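Local coordinates for protein omega-class glutathione S-transferase (Bombyx mori, PDB 3WD6) that binds glutathione and, like other omega-class transferases, probably catalyses glutathione-dependent transfer and dehydroascorbate reduction, at residues R31-R36 with A80-E85; D61-P66 with P244-L249. One frame throughout, in Å; residues are numbered along the deposited sequence.

Interaction 1. Residues R31-R36 with A80-E85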
loop_
_atom_site.group_PDB
_atom_site.type_symbol
_atom_site.label_atom_id
_atom_site.label_comp_id
_atom_site.label_asym_id
_atom_site.label_seq_id
_atom_site.Cartn_x
_atom_site.Cartn_y
_atom_site.Cartn_z
ATOM N N ARG A 31 -8.759 6.425 13.621
ATOM C CA ARG A 31 -7.966 7.367 12.845
ATOM C C ARG A 31 -6.697 6.733 12.294
ATOM O O ARG A 31 -5.956 6.038 13.017
ATOM C CB ARG A 31 -7.581 8.566 13.707
ATOM C CG ARG A 31 -6.392 9.360 13.143
ATOM C CD ARG A 31 -5.986 10.473 14.085
ATOM N NE ARG A 31 -7.089 11.403 14.334
ATOM C CZ ARG A 31 -7.009 12.431 15.172
ATOM N NH1 ARG A 31 -5.882 12.645 15.837
ATOM N NH2 ARG A 31 -8.046 13.235 15.348
ATOM N N VAL A 32 -6.421 7.002 11.021
ATOM C CA VAL A 32 -5.177 6.541 10.414
ATOM C C VAL A 32 -4.202 7.697 10.238
ATOM O O VAL A 32 -4.534 8.675 9.555
ATOM C CB VAL A 32 -5.428 5.937 9.002
ATOM C CG1 VAL A 32 -4.131 5.358 8.406
ATOM C CG2 VAL A 32 -6.516 4.873 9.060
ATOM N N TYR A 33 -3.009 7.585 10.828
ATOM C CA TYR A 33 -1.908 8.488 10.466
ATOM C C TYR A 33 -1.298 7.970 9.168
ATOM O O TYR A 33 -0.770 6.847 9.111
ATOM C CB TYR A 33 -0.863 8.624 11.601
ATOM C CG TYR A 33 -1.497 9.252 12.818
ATOM C CD1 TYR A 33 -1.653 10.629 12.903
ATOM C CD2 TYR A 33 -2.010 8.466 13.854
ATOM C CE1 TYR A 33 -2.268 11.216 13.993
ATOM C CE2 TYR A 33 -2.633 9.051 14.957
ATOM C CZ TYR A 33 -2.757 10.425 15.014
ATOM O OH TYR A 33 -3.376 11.026 16.084
ATOM N N ASN A 34 -1.388 8.792 8.126
ATOM C CA ASN A 34 -1.160 8.343 6.757
ATOM C C ASN A 34 -0.237 9.299 6.016
ATOM O O ASN A 34 0.005 10.419 6.499
ATOM C CB ASN A 34 -2.533 8.338 6.062
ATOM C CG ASN A 34 -2.498 7.784 4.650
ATOM O OD1 ASN A 34 -1.949 6.702 4.391
ATOM N ND2 ASN A 34 -3.108 8.523 3.719
ATOM N N MET A 35 0.289 8.871 4.864
ATOM C CA MET A 35 0.624 9.846 3.829
ATOM C C MET A 35 0.218 9.302 2.468
ATOM O O MET A 35 0.442 8.128 2.164
ATOM C CB MET A 35 2.057 10.363 3.904
ATOM C CG MET A 35 3.032 9.668 3.036
ATOM S SD MET A 35 3.258 10.391 1.374
ATOM C CE MET A 35 4.769 9.478 0.968
ATOM N N ARG A 36 -0.408 10.180 1.680
ATOM C CA ARG A 36 -1.240 9.794 0.542
ATOM C C ARG A 36 -0.517 8.861 -0.433
ATOM O O ARG A 36 -1.141 7.987 -1.054
ATOM C CB ARG A 36 -1.780 11.049 -0.172
ATOM C CG ARG A 36 -2.764 10.783 -1.326
ATOM C CD ARG A 36 -4.167 10.485 -0.811
ATOM N NE ARG A 36 -5.117 10.195 -1.890
ATOM C CZ ARG A 36 -5.095 9.095 -2.652
ATOM N NH1 ARG A 36 -4.144 8.166 -2.489
ATOM N NH2 ARG A 36 -6.033 8.925 -3.581
ATOM N N ALA A 80 0.031 4.542 11.081
ATOM C CA ALA A 80 -0.349 4.161 12.429
ATOM C C ALA A 80 -1.867 4.350 12.565
ATOM O O ALA A 80 -2.424 5.322 12.013
ATOM C CB ALA A 80 0.387 5.005 13.460
ATOM N N ILE A 81 -2.531 3.436 13.279
ATOM C CA ILE A 81 -3.926 3.654 13.630
ATOM C C ILE A 81 -4.073 4.021 15.118
ATOM O O ILE A 81 -3.294 3.566 15.971
ATOM C CB ILE A 81 -4.840 2.439 13.265
ATOM C CG1 ILE A 81 -4.533 1.233 14.157
ATOM C CG2 ILE A 81 -4.688 2.075 11.795
ATOM C CD1 ILE A 81 -5.383 -0.008 13.827
ATOM N N GLU A 82 -5.072 4.842 15.421
ATOM C CA GLU A 82 -5.372 5.227 16.795
ATOM C C GLU A 82 -6.779 4.713 17.076
ATOM O O GLU A 82 -7.754 5.194 16.482
ATOM C CB GLU A 82 -5.299 6.753 16.962
ATOM C CG GLU A 82 -5.475 7.253 18.404
ATOM C CD GLU A 82 -4.897 8.677 18.616
ATOM O OE1 GLU A 82 -4.672 9.091 19.779
ATOM O OE2 GLU A 82 -4.662 9.383 17.609
ATOM N N ILE A 83 -6.895 3.729 17.966
ATOM C CA ILE A 83 -8.179 3.037 18.128
ATOM C C ILE A 83 -8.975 3.611 19.302
ATOM O O ILE A 83 -10.176 3.316 19.469
ATOM C CB ILE A 83 -7.989 1.515 18.273
ATOM C CG1 ILE A 83 -7.032 1.202 19.434
ATOM C CG2 ILE A 83 -7.430 0.933 16.973
ATOM C CD1 ILE A 83 -6.825 -0.273 19.663
ATOM N N ALA A 84 -8.284 4.439 20.092
ATOM C CA ALA A 84 -8.832 5.110 21.267
ATOM C C ALA A 84 -7.820 6.184 21.650
ATOM O O ALA A 84 -6.676 6.154 21.154
ATOM C CB ALA A 84 -9.011 4.116 22.400
ATOM N N GLU A 85 -8.198 7.128 22.516
ATOM C CA GLU A 85 -7.276 8.233 22.789
ATOM C C GLU A 85 -5.924 7.729 23.328
ATOM O O GLU A 85 -5.868 6.997 24.318
ATOM C CB GLU A 85 -7.870 9.284 23.727
ATOM C CG GLU A 85 -7.087 10.611 23.657
ATOM C CD GLU A 85 -7.643 11.715 24.553
ATOM O OE1 GLU A 85 -8.523 11.441 25.410
ATOM O OE2 GLU A 85 -7.183 12.869 24.399
#

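Interaction 2. Residues D61-P66 with P244-L249. With GSH (glutathione), chain J.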
loop_
_atom_site.group_PDB
_atom_site.type_symbol
_atom_site.label_atom_id
_atom_site.label_comp_id
_atom_site.label_asym_id
_atom_site.label_seq_id
_atom_site.Cartn_x
_atom_site.Cartn_y
_atom_site.Cartn_z
ATOM N N ASP A 61 3.285 15.072 6.687
ATOM C CA ASP A 61 4.467 15.493 5.933
ATOM C C ASP A 61 5.690 14.758 6.494
ATOM O O ASP A 61 6.056 14.950 7.654
ATOM C CB ASP A 61 4.630 17.010 6.067
ATOM C CG ASP A 61 5.694 17.571 5.151
ATOM O OD1 ASP A 61 6.829 17.057 5.185
ATOM O OD2 ASP A 61 5.397 18.528 4.399
ATOM N N LEU A 62 6.309 13.903 5.684
ATOM C CA LEU A 62 7.382 13.031 6.165
ATOM C C LEU A 62 8.767 13.648 6.028
ATOM O O LEU A 62 9.772 13.024 6.369
ATOM C CB LEU A 62 7.371 11.713 5.396
ATOM C CG LEU A 62 6.167 10.814 5.602
ATOM C CD1 LEU A 62 6.363 9.548 4.791
ATOM C CD2 LEU A 62 5.983 10.490 7.090
ATOM N N ILE A 63 8.816 14.854 5.487
ATOM C CA ILE A 63 10.066 15.563 5.302
ATOM C C ILE A 63 10.232 16.452 6.516
ATOM O O ILE A 63 11.318 16.550 7.096
ATOM C CB ILE A 63 10.031 16.426 4.018
ATOM C CG1 ILE A 63 10.067 15.528 2.772
ATOM C CG2 ILE A 63 11.189 17.433 4.006
ATOM C CD1 ILE A 63 11.327 14.716 2.653
ATOM N N ASP A 64 9.120 17.073 6.899
ATOM C CA ASP A 64 9.062 18.002 8.012
ATOM C C ASP A 64 7.998 17.496 9.000
ATOM O O ASP A 64 6.890 18.067 9.103
ATOM C CB ASP A 64 8.708 19.398 7.482
ATOM C CG ASP A 64 8.859 20.480 8.529
ATOM O OD1 ASP A 64 9.637 20.277 9.496
ATOM O OD2 ASP A 64 8.193 21.536 8.384
ATOM N N LYS A 65 8.343 16.418 9.712
ATOM C CA LYS A 65 7.387 15.690 10.552
ATOM C C LYS A 65 6.858 16.530 11.696
ATOM O O LYS A 65 7.610 17.305 12.307
ATOM C CB LYS A 65 8.010 14.414 11.124
ATOM C CG LYS A 65 8.216 13.312 10.102
ATOM C CD LYS A 65 8.866 12.078 10.734
ATOM C CE LYS A 65 9.424 11.164 9.645
ATOM N NZ LYS A 65 10.190 10.013 10.190
ATOM N N PRO A 66 5.555 16.379 11.994
ATOM C CA PRO A 66 4.998 16.986 13.207
ATOM C C PRO A 66 5.743 16.483 14.444
ATOM O O PRO A 66 6.135 15.306 14.557
ATOM C CB PRO A 66 3.545 16.493 13.217
ATOM C CG PRO A 66 3.223 16.263 11.776
ATOM C CD PRO A 66 4.518 15.725 11.177
ATOM N N PRO A 244 9.341 16.914 -1.835
ATOM C CA PRO A 244 8.058 16.359 -2.282
ATOM C C PRO A 244 6.941 17.380 -2.164
ATOM O O PRO A 244 6.941 18.193 -1.233
ATOM C CB PRO A 244 7.822 15.196 -1.312
ATOM C CG PRO A 244 9.226 14.797 -0.850
ATOM C CD PRO A 244 9.968 16.113 -0.768
ATOM N N ASN A 245 6.025 17.359 -3.127
ATOM C CA ASN A 245 4.769 18.078 -3.001
ATOM C C ASN A 245 3.688 17.055 -2.610
ATOM O O ASN A 245 3.293 16.192 -3.409
ATOM C CB ASN A 245 4.430 18.802 -4.305
ATOM C CG ASN A 245 3.147 19.610 -4.213
ATOM O OD1 ASN A 245 2.475 19.634 -3.170
ATOM N ND2 ASN A 245 2.792 20.278 -5.309
ATOM N N TYR A 246 3.248 17.132 -1.360
ATOM C CA TYR A 246 2.231 16.221 -0.843
ATOM C C TYR A 246 0.806 16.683 -1.156
ATOM O O TYR A 246 -0.141 16.024 -0.762
ATOM C CB TYR A 246 2.376 16.073 0.675
ATOM C CG TYR A 246 3.669 15.431 1.143
ATOM C CD1 TYR A 246 4.015 14.143 0.750
ATOM C CD2 TYR A 246 4.527 16.097 2.013
ATOM C CE1 TYR A 246 5.199 13.548 1.188
ATOM C CE2 TYR A 246 5.702 15.512 2.465
ATOM C CZ TYR A 246 6.037 14.239 2.051
ATOM O OH TYR A 246 7.205 13.644 2.496
ATOM N N GLU A 247 0.644 17.800 -1.855
ATOM C CA GLU A 247 -0.698 18.353 -2.046
ATOM C C GLU A 247 -1.203 18.315 -3.491
ATOM O O GLU A 247 -2.237 18.921 -3.820
ATOM C CB GLU A 247 -0.775 19.784 -1.490
ATOM C CG GLU A 247 -0.356 19.906 -0.025
ATOM C CD GLU A 247 -1.108 18.947 0.880
ATOM O OE1 GLU A 247 -2.360 18.930 0.831
ATOM O OE2 GLU A 247 -0.445 18.208 1.637
ATOM N N LEU A 248 -0.494 17.601 -4.356
ATOM C CA LEU A 248 -0.948 17.475 -5.741
ATOM C C LEU A 248 -2.449 17.156 -5.861
ATOM O O LEU A 248 -3.108 17.613 -6.782
ATOM C CB LEU A 248 -0.098 16.457 -6.500
ATOM C CG LEU A 248 1.357 16.924 -6.642
ATOM C CD1 LEU A 248 2.253 15.818 -7.218
ATOM C CD2 LEU A 248 1.424 18.194 -7.486
ATOM N N LEU A 249 -3.005 16.400 -4.923
ATOM C CA LEU A 249 -4.433 16.063 -5.000
ATOM C C LEU A 249 -5.365 17.006 -4.241
ATOM O O LEU A 249 -6.555 16.694 -4.060
ATOM C CB LEU A 249 -4.670 14.636 -4.504
ATOM C CG LEU A 249 -4.258 13.575 -5.513
ATOM C CD1 LEU A 249 -4.344 12.216 -4.862
ATOM C CD2 LEU A 249 -5.134 13.667 -6.769
HETATM N N1 GSH J . 7.545 -1.599 8.053
HETATM C CA1 GSH J . 6.707 -0.394 8.055
HETATM C C1 GSH J . 5.244 -0.705 7.761
HETATM O O11 GSH J . 4.297 0.035 8.214
HETATM O O12 GSH J . 4.964 -1.749 7.072
HETATM C CB1 GSH J . 7.286 0.595 7.051
HETATM C CG1 GSH J . 6.469 1.792 6.687
HETATM C CD1 GSH J . 7.224 2.911 6.014
HETATM O OE1 GSH J . 8.329 2.735 5.511
HETATM N N2 GSH J . 6.649 4.220 5.950
HETATM C CA2 GSH J . 7.445 5.270 5.305
HETATM C C2 GSH J . 7.830 6.275 6.370
HETATM O O2 GSH J . 6.989 6.613 7.194
HETATM C CB2 GSH J . 6.630 5.952 4.264
HETATM S SG2 GSH J . 6.412 5.157 2.714
HETATM N N3 GSH J . 9.166 6.830 6.395
HETATM C CA3 GSH J . 9.532 7.806 7.423
HETATM C C3 GSH J . 10.589 8.769 7.056
HETATM O O31 GSH J . 10.418 9.537 6.071
HETATM O O32 GSH J . 11.645 8.822 7.734
#

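Interaction 1. Residues R31-R36 with A80-E85
The ring of Tyr33 meets the carboxylate oxygen OE2 of Glu82 at its edge, near the ring plane, while CG of Arg31, anti to its backbone N (chi1 161°), lies over one face, displaced toward the rim. The phenol gives its proton to the carboxylate: Tyr33 OH lies 2.6 Å from Glu82 OE2 and meets it nearly along the C-O axis. Tyr33 OH also accepts from Arg31 NH1 at 3.0 Å, nearly in the guanidinium plane, so it is gripped as donor and acceptor at once. Glu82 OE2 lies well out of the guanidinium plane of Arg31, with no N-H directed at it, so the 3.9 Å to Arg31 NH1 is a long salt bridge of charges only. The stronger partner of Arg31 is Glu56, by a salt bridge from NE, while Glu82 OE1 pairs with Lys72.

On the same face of the sheet, Ala80 CB packs 4.2 Å from Tyr33 CD2. Val32 and Ile81 occupy the other face, where helix 39-51 covers them. Backbone bonds join Arg31 with Glu82 and Tyr33 with Ala80 in both directions, flanking the non-hydrogen-bonded pair Val32-Ile81. Strands 31-34 and 80-82 are thus antiparallel neighbours in the central sheet of the thioredoxin-like N-terminal domain of glutathione transferases.

Interaction 2. Residues D61-P66 with P244-L249
Tyr246 pushes its ring into the corner made by Asp61, Leu62 and Ile63. Tyr246 CE2 fits against the carboxylate, 3.3 Å from Asp61 OD1, the two planes standing 80° apart. Entering between the backbone of Leu62 and the flank of Ile63, Tyr246 OH lies 3.4 Å from Ile63 CG1 and accepts a weak hydrogen bond from Leu62 N. Beside the hydroxyl, Ile63 and Pro244 meet tip to tip, Ile63 CG1 against Pro244 CD at 3.6 Å, while Pro244 CB lies over one face of the Tyr246 ring, near its rim. Asp61 opens an Asx turn, OD1 accepting from Ile63 N at 3.0 Å, and the bond from Asp64 N extends it to an Asx motif; OD2 makes a salt bridge with Arg243. An alanine in place of Asp61 would probably leave Arg243 without this mate and the two amides without their acceptor, setting the turn free to shift and opening a gap beside the tyrosine edge. On the ligand side of the loop, Leu62 CD1 packs 3.6 Å from CB2 of glutathione. Lys65, extended beyond CG, makes a weak hydrogen bond from NZ to the O32 carboxylate oxygen of glutathione and another to the carbonyl of Ala76.

From the N terminus, strand 31-34 leads through helix 39-51 and strand 56-60 into loop 61-66, then by helix 69-72 to strand 80-82, where interaction 1 closes its loop inside the N-terminal domain. Loop 61-66 therefore departs within that closure, and its partner 244-249 arrives only after the helices of the C-terminal domain, so the two loops cross. Interaction 2 thus lays the C-terminal tail against the loop that carries Leu62 and Lys65 of the glutathione pocket. The contacts also touch directly: Met35 packs on both Leu62 and Tyr246, and Arg36 on Leu249.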